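Local structure of ZT_dimer domain-containing protein (Thermotoga maritima, 6VDA) at residues D13-V18 against V31-V36; E67-R72 against E76-H81. The protein probably moves divalent metal cations such as zinc across the membrane, the part described here being its C-terminal, zinc-binding domain. All blocks are in the same frame, centred on the assembly; numbering follows the deposited sequence.

Interaction 1: D13-V18 against V31-V36; sequences DDIFAV and VRIRRV
I15 and F16 of helix 6-19 meet V31 and I33 of strand 26-36, outermost in this chain's sheet, in a helix-on-sheet contact made entirely of apolar side chains, joining the first helix to the first strand of the C-terminal zinc-transporter dimerisation domain. The segment axes approach to 10.7 Å and run at 134°, so the helix lies across the strand at a slant. I15 spans two strand residues because its branches part: CG2 reaches V31 CG1 at 4.1 Å, while the CG1 arm, anti to the carbonyl carbon (chi1 -64°), carries CD1 to 4.0 Å from I33 CD1. On V31 the two methyls are divided, one for each helix residue, and CG2 sits 4.0 Å from F16 CZ, obliquely to the ring. F16 leaves the helix to one side and only the end of its ring comes round to the strand; this flank is open to solvent, whereas I15 is buried. H29, two residues before V31, is a zinc ligand, but the V31 side chain stays about 9 Å from the zinc. Around the contact, Y12 and M11 of the same helix extend the cover over V31 and I33, and I15 also touches I42 of strand 39-48.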
# COMPACT_ATOMS: atom_id res chain seq x y z
N ASP A 13 -10.91 -11.18 -15.43
CA ASP A 13 -10.49 -12.55 -15.84
C ASP A 13 -8.98 -12.54 -16.06
O ASP A 13 -8.31 -13.40 -15.48
CB ASP A 13 -11.28 -13.05 -17.06
CG ASP A 13 -12.70 -13.51 -16.76
OD1 ASP A 13 -12.98 -13.84 -15.59
OD2 ASP A 13 -13.52 -13.55 -17.69
N ASP A 14 -8.46 -11.58 -16.83
CA ASP A 14 -7.01 -11.46 -17.18
C ASP A 14 -6.17 -11.18 -15.92
O ASP A 14 -5.07 -11.75 -15.82
CB ASP A 14 -6.79 -10.39 -18.26
CG ASP A 14 -7.47 -10.73 -19.59
OD1 ASP A 14 -8.30 -11.66 -19.60
OD2 ASP A 14 -7.16 -10.06 -20.59
N ILE A 15 -6.65 -10.33 -15.02
CA ILE A 15 -5.95 -9.97 -13.74
C ILE A 15 -5.80 -11.25 -12.91
O ILE A 15 -4.66 -11.63 -12.60
CB ILE A 15 -6.72 -8.88 -12.96
CG1 ILE A 15 -6.79 -7.56 -13.74
CG2 ILE A 15 -6.12 -8.69 -11.58
CD1 ILE A 15 -7.84 -6.60 -13.21
N PHE A 16 -6.92 -11.90 -12.58
CA PHE A 16 -6.96 -13.16 -11.80
C PHE A 16 -6.15 -14.23 -12.53
O PHE A 16 -5.50 -15.05 -11.85
CB PHE A 16 -8.40 -13.57 -11.49
CG PHE A 16 -8.98 -12.90 -10.27
CD1 PHE A 16 -8.70 -13.39 -9.00
CD2 PHE A 16 -9.77 -11.77 -10.38
CE1 PHE A 16 -9.23 -12.78 -7.88
CE2 PHE A 16 -10.28 -11.15 -9.25
CZ PHE A 16 -10.02 -11.66 -8.00
N ALA A 17 -6.16 -14.22 -13.86
CA ALA A 17 -5.41 -15.17 -14.71
C ALA A 17 -3.90 -15.01 -14.45
O ALA A 17 -3.22 -16.02 -14.30
CB ALA A 17 -5.75 -14.98 -16.17
N VAL A 18 -3.41 -13.77 -14.36
CA VAL A 18 -1.97 -13.46 -14.09
C VAL A 18 -1.59 -13.85 -12.65
O VAL A 18 -0.47 -14.35 -12.47
CB VAL A 18 -1.64 -11.98 -14.36
CG1 VAL A 18 -0.22 -11.65 -13.91
CG2 VAL A 18 -1.84 -11.62 -15.83
N VAL A 31 -10.02 -6.06 -5.35
CA VAL A 31 -9.50 -5.91 -6.73
C VAL A 31 -10.43 -4.94 -7.46
O VAL A 31 -11.61 -5.26 -7.63
CB VAL A 31 -9.39 -7.26 -7.45
CG1 VAL A 31 -8.78 -7.09 -8.83
CG2 VAL A 31 -8.60 -8.25 -6.60
N ARG A 32 -9.90 -3.77 -7.82
CA ARG A 32 -10.66 -2.60 -8.33
C ARG A 32 -9.98 -2.11 -9.60
O ARG A 32 -8.73 -2.16 -9.67
CB ARG A 32 -10.75 -1.55 -7.22
N ILE A 33 -10.77 -1.67 -10.58
CA ILE A 33 -10.33 -1.12 -11.90
C ILE A 33 -10.92 0.28 -12.06
O ILE A 33 -12.12 0.43 -11.80
CB ILE A 33 -10.79 -2.04 -13.05
CG1 ILE A 33 -10.31 -3.48 -12.87
CG2 ILE A 33 -10.36 -1.48 -14.40
CD1 ILE A 33 -11.14 -4.47 -13.65
N ARG A 34 -10.11 1.26 -12.48
CA ARG A 34 -10.57 2.61 -12.91
C ARG A 34 -10.18 2.81 -14.38
O ARG A 34 -9.01 2.57 -14.71
CB ARG A 34 -9.93 3.71 -12.05
CG ARG A 34 -10.66 4.01 -10.75
CD ARG A 34 -10.31 3.08 -9.60
NE ARG A 34 -8.87 3.02 -9.34
CZ ARG A 34 -8.31 2.44 -8.28
NH1 ARG A 34 -9.05 1.86 -7.35
NH2 ARG A 34 -6.99 2.45 -8.16
N ARG A 35 -11.13 3.25 -15.22
CA ARG A 35 -10.89 3.65 -16.63
C ARG A 35 -10.54 5.14 -16.67
O ARG A 35 -11.17 5.91 -15.93
CB ARG A 35 -12.12 3.37 -17.50
N VAL A 36 -9.55 5.51 -17.49
CA VAL A 36 -9.15 6.93 -17.77
C VAL A 36 -8.70 7.00 -19.24
O VAL A 36 -7.55 6.60 -19.53
CB VAL A 36 -8.05 7.43 -16.82
CG1 VAL A 36 -7.89 8.95 -16.90
CG2 VAL A 36 -8.29 7.00 -15.38

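Interaction 2: E67-R72 against E76-H81; sequences EMLKRR and EDVTIH
V78 of strand 75-84 packs against M68 and L69 at the C-terminal end of helix 54-71, and one methyl group, V78 CG2, takes both helix residues. Between the buried M68 and V78 the packing is close. M68 CB lies 3.7 Å from V78 CG2, with the two side chains crossing at about a right angle. The methionine does not extend away from this point: bends at chi2 (-77°) and chi3 (-66°) curl it round, so that its terminal CE comes back to 4.1 Å from the same V78 CG2. CB, CG and CE all touch the methyl, the chain folding round it.

L69 forms the looser, partly exposed side of the contact. Its first bond points neither at the strand nor away from it, but its end comes nearer, bringing CD1 to 4.0 Å from V78 CG2. Beyond it E76 points away into solvent, and no hydrogen bond joins the two segments. D77 turns its carboxylate back on its own strand, where V78 N donates to D77 OD1 over 2.7 Å; the bond is bent, at 139°, and reaches OD1 on its anti side, tilted out of the carboxylate plane. The same OD1 has a long, weak ion pair with R65 of helix 54-71. R72, the first residue out of helical conformation, pairs with D74 in the turn leading to the strand.

Farther along the strand, H81 ND1 hydrogen-bonds OD1 of the zinc ligand D45, as a second-shell residue. The contact is the second half of the beta-alpha-beta unit made by strand 39-48, helix 54-71 and strand 75-84. Strand 39-48 runs beside 75-84 in parallel and sends I42 up against M68, R71 touches A17 of helix 6-19, and I80 continues the layer onto T61 and I64.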
# COMPACT_ATOMS: atom_id res chain seq x y z
N GLU A 67 4.21 -8.46 -15.12
CA GLU A 67 3.40 -9.49 -15.83
C GLU A 67 2.03 -8.91 -16.21
O GLU A 67 1.55 -9.23 -17.32
CB GLU A 67 3.24 -10.76 -15.00
CG GLU A 67 4.45 -11.67 -15.07
CD GLU A 67 4.91 -11.97 -16.49
OE1 GLU A 67 4.06 -12.41 -17.31
OE2 GLU A 67 6.10 -11.72 -16.79
N MET A 68 1.42 -8.10 -15.33
CA MET A 68 0.12 -7.43 -15.61
C MET A 68 0.28 -6.55 -16.86
O MET A 68 -0.54 -6.69 -17.77
CB MET A 68 -0.33 -6.56 -14.43
CG MET A 68 -0.63 -7.35 -13.17
SD MET A 68 -2.21 -8.22 -13.21
CE MET A 68 -3.33 -6.82 -13.23
N LEU A 69 1.31 -5.70 -16.89
CA LEU A 69 1.57 -4.72 -17.98
C LEU A 69 1.86 -5.45 -19.30
O LEU A 69 1.46 -4.93 -20.35
CB LEU A 69 2.73 -3.80 -17.57
CG LEU A 69 2.32 -2.43 -17.01
CD1 LEU A 69 1.18 -2.55 -16.01
CD2 LEU A 69 3.51 -1.72 -16.37
N LYS A 70 2.51 -6.62 -19.24
CA LYS A 70 2.86 -7.44 -20.43
C LYS A 70 1.59 -8.09 -21.01
O LYS A 70 1.55 -8.27 -22.24
CB LYS A 70 3.88 -8.53 -20.08
CG LYS A 70 5.34 -8.08 -20.01
CD LYS A 70 6.34 -9.22 -20.02
N ARG A 71 0.62 -8.43 -20.17
CA ARG A 71 -0.60 -9.21 -20.54
C ARG A 71 -1.56 -8.32 -21.33
O ARG A 71 -2.04 -8.76 -22.40
CB ARG A 71 -1.29 -9.74 -19.28
CG ARG A 71 -2.63 -10.41 -19.52
CD ARG A 71 -2.52 -11.91 -19.70
NE ARG A 71 -3.83 -12.54 -19.66
CZ ARG A 71 -4.04 -13.85 -19.52
NH1 ARG A 71 -3.01 -14.68 -19.39
NH2 ARG A 71 -5.27 -14.32 -19.50
N ARG A 72 -1.86 -7.13 -20.79
CA ARG A 72 -2.80 -6.14 -21.38
C ARG A 72 -2.02 -4.86 -21.69
O ARG A 72 -1.41 -4.32 -20.76
CB ARG A 72 -3.93 -5.84 -20.40
CG ARG A 72 -4.79 -7.04 -20.02
CD ARG A 72 -5.96 -7.22 -20.97
NE ARG A 72 -6.97 -6.16 -20.82
CZ ARG A 72 -8.23 -6.23 -21.30
NH1 ARG A 72 -9.06 -5.21 -21.15
NH2 ARG A 72 -8.69 -7.35 -21.83
N GLU A 76 -2.31 0.91 -17.46
CA GLU A 76 -1.35 2.03 -17.30
C GLU A 76 -0.50 1.80 -16.04
O GLU A 76 0.72 2.03 -16.11
CB GLU A 76 -2.11 3.36 -17.25
CG GLU A 76 -1.22 4.59 -17.12
CD GLU A 76 -0.33 4.89 -18.32
OE1 GLU A 76 -0.72 4.55 -19.45
OE2 GLU A 76 0.74 5.49 -18.10
N ASP A 77 -1.11 1.36 -14.93
CA ASP A 77 -0.37 1.04 -13.67
C ASP A 77 -1.14 0.03 -12.81
O ASP A 77 -2.36 -0.16 -13.01
CB ASP A 77 -0.08 2.32 -12.87
CG ASP A 77 1.18 2.23 -12.04
OD1 ASP A 77 1.66 1.10 -11.80
OD2 ASP A 77 1.69 3.30 -11.64
N VAL A 78 -0.42 -0.62 -11.89
CA VAL A 78 -0.96 -1.64 -10.94
C VAL A 78 -0.30 -1.43 -9.59
O VAL A 78 0.93 -1.54 -9.54
CB VAL A 78 -0.71 -3.08 -11.43
CG1 VAL A 78 -1.30 -4.09 -10.46
CG2 VAL A 78 -1.22 -3.29 -12.85
N THR A 79 -1.09 -1.14 -8.56
CA THR A 79 -0.64 -0.99 -7.15
C THR A 79 -1.19 -2.17 -6.35
O THR A 79 -2.42 -2.45 -6.45
CB THR A 79 -1.03 0.36 -6.56
OG1 THR A 79 -2.45 0.40 -6.44
CG2 THR A 79 -0.56 1.54 -7.39
N ILE A 80 -0.31 -2.82 -5.58
CA ILE A 80 -0.58 -4.08 -4.84
C ILE A 80 -0.23 -3.86 -3.37
O ILE A 80 0.95 -3.63 -3.08
CB ILE A 80 0.25 -5.24 -5.43
CG1 ILE A 80 0.02 -5.36 -6.94
CG2 ILE A 80 -0.06 -6.54 -4.70
CD1 ILE A 80 0.97 -6.31 -7.62
N HIS A 81 -1.22 -3.96 -2.49
CA HIS A 81 -1.05 -3.94 -1.01
C HIS A 81 -0.80 -5.38 -0.54
O HIS A 81 -1.48 -6.30 -1.04
CB HIS A 81 -2.26 -3.25 -0.39
CG HIS A 81 -2.56 -1.94 -1.04
ND1 HIS A 81 -3.71 -1.73 -1.79
CD2 HIS A 81 -1.84 -0.80 -1.11
CE1 HIS A 81 -3.70 -0.50 -2.26
NE2 HIS A 81 -2.55 0.09 -1.86

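In the fold
From the N terminus, helix 6-19 comes first, and interaction 1 brings strand 26-36 back onto it, closing a loop of 12 residues. The chain then turns into the central strand 39-48, passes through helix 54-71, and interaction 2 closes a much shorter turn of three residues into strand 75-84. The two loops follow one another, neither enclosing nor crossing the other. Their centres are nevertheless 8 Å apart, because both helices lie against the same three-stranded sheet, interaction 1 at one outer strand and interaction 2 at the other. Where the helices meet, I15 CG1 touches M68 CE at 3.6 Å, joining the contacts into one hydrophobic layer.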